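PDB 4HRV: putative lipoprotein GNA1162 from Neisseria meningitidis, which is of unknown biochemical function but, as a member of the GNA1162-like (DUF799) lipoprotein family, is probably anchored to the membrane by a lipid. Local coordinates for residues B[77-82]-B[116-121]. The protein carries 3 engineered substitutions. Numbering follows the deposited sequence.
Sequences KLHQIF and DSRNGK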
ATOM      1  N   LYS B  77      22.404 -12.090  18.510  1.00 39.47           N
ATOM      2  CA  LYS B  77      21.831 -13.173  19.300  1.00 39.71           C
ATOM      3  C   LYS B  77      20.786 -13.923  18.473  1.00 38.05           C
ATOM      4  O   LYS B  77      20.738 -15.160  18.482  1.00 40.02           O
ATOM      5  CB  LYS B  77      21.180 -12.622  20.565  1.00 42.06           C
ATOM      6  CG  LYS B  77      22.154 -11.997  21.566  1.00 50.63           C
ATOM      7  CD  LYS B  77      23.151 -13.024  22.082  1.00 56.67           C
ATOM      8  CE  LYS B  77      23.680 -12.627  23.450  1.00 62.37           C
ATOM      9  NZ  LYS B  77      24.124 -11.206  23.468  1.00 65.79           N
ATOM     10  N   LEU B  78      19.938 -13.171  17.771  1.00 31.36           N
ATOM     11  CA  LEU B  78      18.965 -13.794  16.878  1.00 34.14           C
ATOM     12  C   LEU B  78      19.653 -14.692  15.871  1.00 33.87           C
ATOM     13  O   LEU B  78      19.221 -15.822  15.639  1.00 36.53           O
ATOM     14  CB  LEU B  78      18.107 -12.745  16.168  1.00 32.14           C
ATOM     15  CG  LEU B  78      17.271 -11.880  17.106  1.00 34.71           C
ATOM     16  CD1 LEU B  78      16.378 -10.946  16.285  1.00 32.86           C
ATOM     17  CD2 LEU B  78      16.446 -12.769  18.010  1.00 36.38           C
ATOM     18  N   HIS B  79      20.757 -14.206  15.301  1.00 33.92           N
ATOM     19  CA  HIS B  79      21.516 -15.004  14.335  1.00 33.35           C
ATOM     20  C   HIS B  79      22.061 -16.293  14.956  1.00 36.54           C
ATOM     21  O   HIS B  79      22.107 -17.321  14.287  1.00 38.61           O
ATOM     22  CB  HIS B  79      22.673 -14.198  13.726  1.00 32.12           C
ATOM     23  CG  HIS B  79      23.563 -15.006  12.835  1.00 34.26           C
ATOM     24  ND1 HIS B  79      23.226 -15.327  11.541  1.00 37.53           N
ATOM     25  CD2 HIS B  79      24.773 -15.573  13.061  1.00 39.06           C
ATOM     26  CE1 HIS B  79      24.191 -16.048  11.000  1.00 39.50           C
ATOM     27  NE2 HIS B  79      25.142 -16.211  11.903  1.00 40.11           N
ATOM     28  N   GLN B  80      22.484 -16.227  16.221  1.00 40.36           N
ATOM     29  CA  GLN B  80      22.941 -17.413  16.943  1.00 44.20           C
ATOM     30  C   GLN B  80      21.837 -18.466  17.019  1.00 47.08           C
ATOM     31  O   GLN B  80      22.113 -19.666  17.037  1.00 49.30           O
ATOM     32  CB  GLN B  80      23.407 -17.072  18.369  1.00 47.88           C
ATOM     33  CG  GLN B  80      24.732 -16.322  18.480  1.00 53.14           C
ATOM     34  CD  GLN B  80      25.164 -16.101  19.936  1.00 59.20           C
ATOM     35  OE1 GLN B  80      25.402 -14.969  20.365  1.00 61.64           O
ATOM     36  NE2 GLN B  80      25.269 -17.188  20.693  1.00 60.21           N
ATOM     37  N   ILE B  81      20.586 -18.024  17.078  1.00 41.86           N
ATOM     38  CA  ILE B  81      19.478 -18.963  17.194  1.00 41.17           C
ATOM     39  C   ILE B  81      19.015 -19.500  15.851  1.00 37.61           C
ATOM     40  O   ILE B  81      18.878 -20.708  15.667  1.00 39.47           O
ATOM     41  CB  ILE B  81      18.272 -18.337  17.902  1.00 43.59           C
ATOM     42  CG1 ILE B  81      18.618 -18.051  19.364  1.00 44.51           C
ATOM     43  CG2 ILE B  81      17.048 -19.256  17.759  1.00 40.01           C
ATOM     44  CD1 ILE B  81      17.639 -17.110  20.065  1.00 44.69           C
ATOM     45  N   PHE B  82      18.795 -18.598  14.901  1.00 34.99           N
ATOM     46  CA  PHE B  82      18.140 -18.960  13.655  1.00 33.14           C
ATOM     47  C   PHE B  82      19.077 -19.136  12.446  1.00 37.50           C
ATOM     48  O   PHE B  82      18.692 -19.761  11.453  1.00 37.69           O
ATOM     49  CB  PHE B  82      17.110 -17.895  13.291  1.00 30.97           C
ATOM     50  CG  PHE B  82      15.935 -17.806  14.224  1.00 33.41           C
ATOM     51  CD1 PHE B  82      14.839 -18.643  14.064  1.00 37.51           C
ATOM     52  CD2 PHE B  82      15.892 -16.838  15.212  1.00 32.19           C
ATOM     53  CE1 PHE B  82      13.728 -18.537  14.903  1.00 34.56           C
ATOM     54  CE2 PHE B  82      14.787 -16.727  16.052  1.00 32.32           C
ATOM     55  CZ  PHE B  82      13.709 -17.586  15.894  1.00 31.56           C
ATOM     56  N   ASP B 116      21.092  -6.179   8.974  1.00 34.38           N
ATOM     57  CA  ASP B 116      22.044  -7.265   8.870  1.00 35.47           C
ATOM     58  C   ASP B 116      22.185  -7.896  10.253  1.00 36.38           C
ATOM     59  O   ASP B 116      22.461  -7.210  11.228  1.00 36.40           O
ATOM     60  CB  ASP B 116      23.378  -6.705   8.365  1.00 39.89           C
ATOM     61  CG  ASP B 116      24.448  -7.776   8.188  1.00 44.62           C
ATOM     62  OD1 ASP B 116      24.627  -8.616   9.094  1.00 45.31           O
ATOM     63  OD2 ASP B 116      25.117  -7.762   7.134  1.00 44.60           O
ATOM     64  N   SER B 117      21.964  -9.200  10.341  1.00 36.18           N
ATOM     65  CA  SER B 117      21.866  -9.846  11.638  1.00 36.30           C
ATOM     66  C   SER B 117      23.238 -10.086  12.259  1.00 38.96           C
ATOM     67  O   SER B 117      23.337 -10.344  13.454  1.00 39.14           O
ATOM     68  CB  SER B 117      21.086 -11.163  11.535  1.00 40.67           C
ATOM     69  OG  SER B 117      20.567 -11.552  12.804  1.00 43.78           O
ATOM     70  N   ARG B 118      24.287  -9.989  11.443  1.00 38.93           N
ATOM     71  CA  ARG B 118      25.654 -10.188  11.920  1.00 45.66           C
ATOM     72  C   ARG B 118      26.280  -8.931  12.544  1.00 49.43           C
ATOM     73  O   ARG B 118      27.049  -9.034  13.494  1.00 50.06           O
ATOM     74  CB  ARG B 118      26.548 -10.738  10.799  1.00 46.74           C
ATOM     75  CG  ARG B 118      26.135 -12.121  10.321  1.00 50.14           C
ATOM     76  CD  ARG B 118      27.024 -12.650   9.205  1.00 54.81           C
ATOM     77  NE  ARG B 118      26.817 -14.080   8.974  1.00 54.59           N
ATOM     78  CZ  ARG B 118      25.893 -14.586   8.163  1.00 56.20           C
ATOM     79  NH1 ARG B 118      25.076 -13.784   7.489  1.00 57.17           N
ATOM     80  NH2 ARG B 118      25.788 -15.900   8.020  1.00 55.90           N
ATOM     81  N   ASN B 119      25.952  -7.748  12.030  1.00 48.94           N
ATOM     82  CA  ASN B 119      26.577  -6.529  12.550  1.00 47.46           C
ATOM     83  C   ASN B 119      25.614  -5.399  12.879  1.00 46.04           C
ATOM     84  O   ASN B 119      26.036  -4.303  13.252  1.00 49.29           O
ATOM     85  CB  ASN B 119      27.662  -6.026  11.594  1.00 51.01           C
ATOM     86  CG  ASN B 119      27.124  -5.726  10.206  1.00 52.35           C
ATOM     87  OD1 ASN B 119      27.858  -5.788   9.220  1.00 62.38           O
ATOM     88  ND2 ASN B 119      25.837  -5.420  10.119  1.00 39.88           N
ATOM     89  N   GLY B 120      24.322  -5.657  12.718  1.00 32.10           N
ATOM     90  CA  GLY B 120      23.319  -4.701  13.109  1.00 36.70           C
ATOM     91  C   GLY B 120      23.173  -3.553  12.132  1.00 35.77           C
ATOM     92  O   GLY B 120      22.468  -2.604  12.427  1.00 39.67           O
ATOM     93  N   LYS B 121      23.839  -3.628  10.982  1.00 37.33           N
ATOM     94  CA  LYS B 121      23.741  -2.552  10.002  1.00 36.09           C
ATOM     95  C   LYS B 121      22.377  -2.545   9.332  1.00 36.62           C
ATOM     96  O   LYS B 121      21.839  -3.586   8.968  1.00 33.90           O
ATOM     97  CB  LYS B 121      24.850  -2.612   8.944  1.00 42.20           C
ATOM     98  CG  LYS B 121      24.693  -1.522   7.874  1.00 50.22           C
ATOM     99  CD  LYS B 121      25.755  -1.589   6.789  1.00 57.18           C
ATOM    100  CE  LYS B 121      25.579  -0.462   5.771  1.00 61.08           C
ATOM    101  NZ  LYS B 121      24.236  -0.468   5.099  1.00 64.34           N
TER
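H79 on helix 75-82 and S117 in the turn after strand 104-116 bring the two backbones nearest, their CA atoms 5.8 Å apart. S117 is small enough for this close approach: its OG lies 3.5 Å from H79 CB. With OG anti to the backbone N (chi1 -159°), the buried hydroxyl faces the helix and has the carbonyl O of P75 and N84 OD1 as hydrogen-bond partners; its single proton would have to be shared, P75 O being the stronger partner. The turn is the hairpin connection between antiparallel strands 104-116 and 122-133 of the mixed sheet. Within it D116 OD1 accepts from R118 N at 2.7 Å, an Asx turn, and G120 adopts a positive phi, which glycine tolerates easily. The anti torsion of H79 (chi1 174°) carries its imidazole alongside the turn, and ND1 is hydrogen-bonded to the carbonyl O of N84, just beyond the helix. R118, its chain extended from CG to NE, lays a guanidinium face against the ring's CE1, which is 3.4 Å from NH2. The two planes stand 56° apart, so this is an oblique contact and not a stack, while CG of R118 lies over one face of the imidazole. NH1 of R118 makes a salt bridge with D85 OD1, which ties down the end of a long, exposed side chain. Beside H79, the nonpolar L78 packs on L17, V19, V87 and Y89, seating the helix against the sheet.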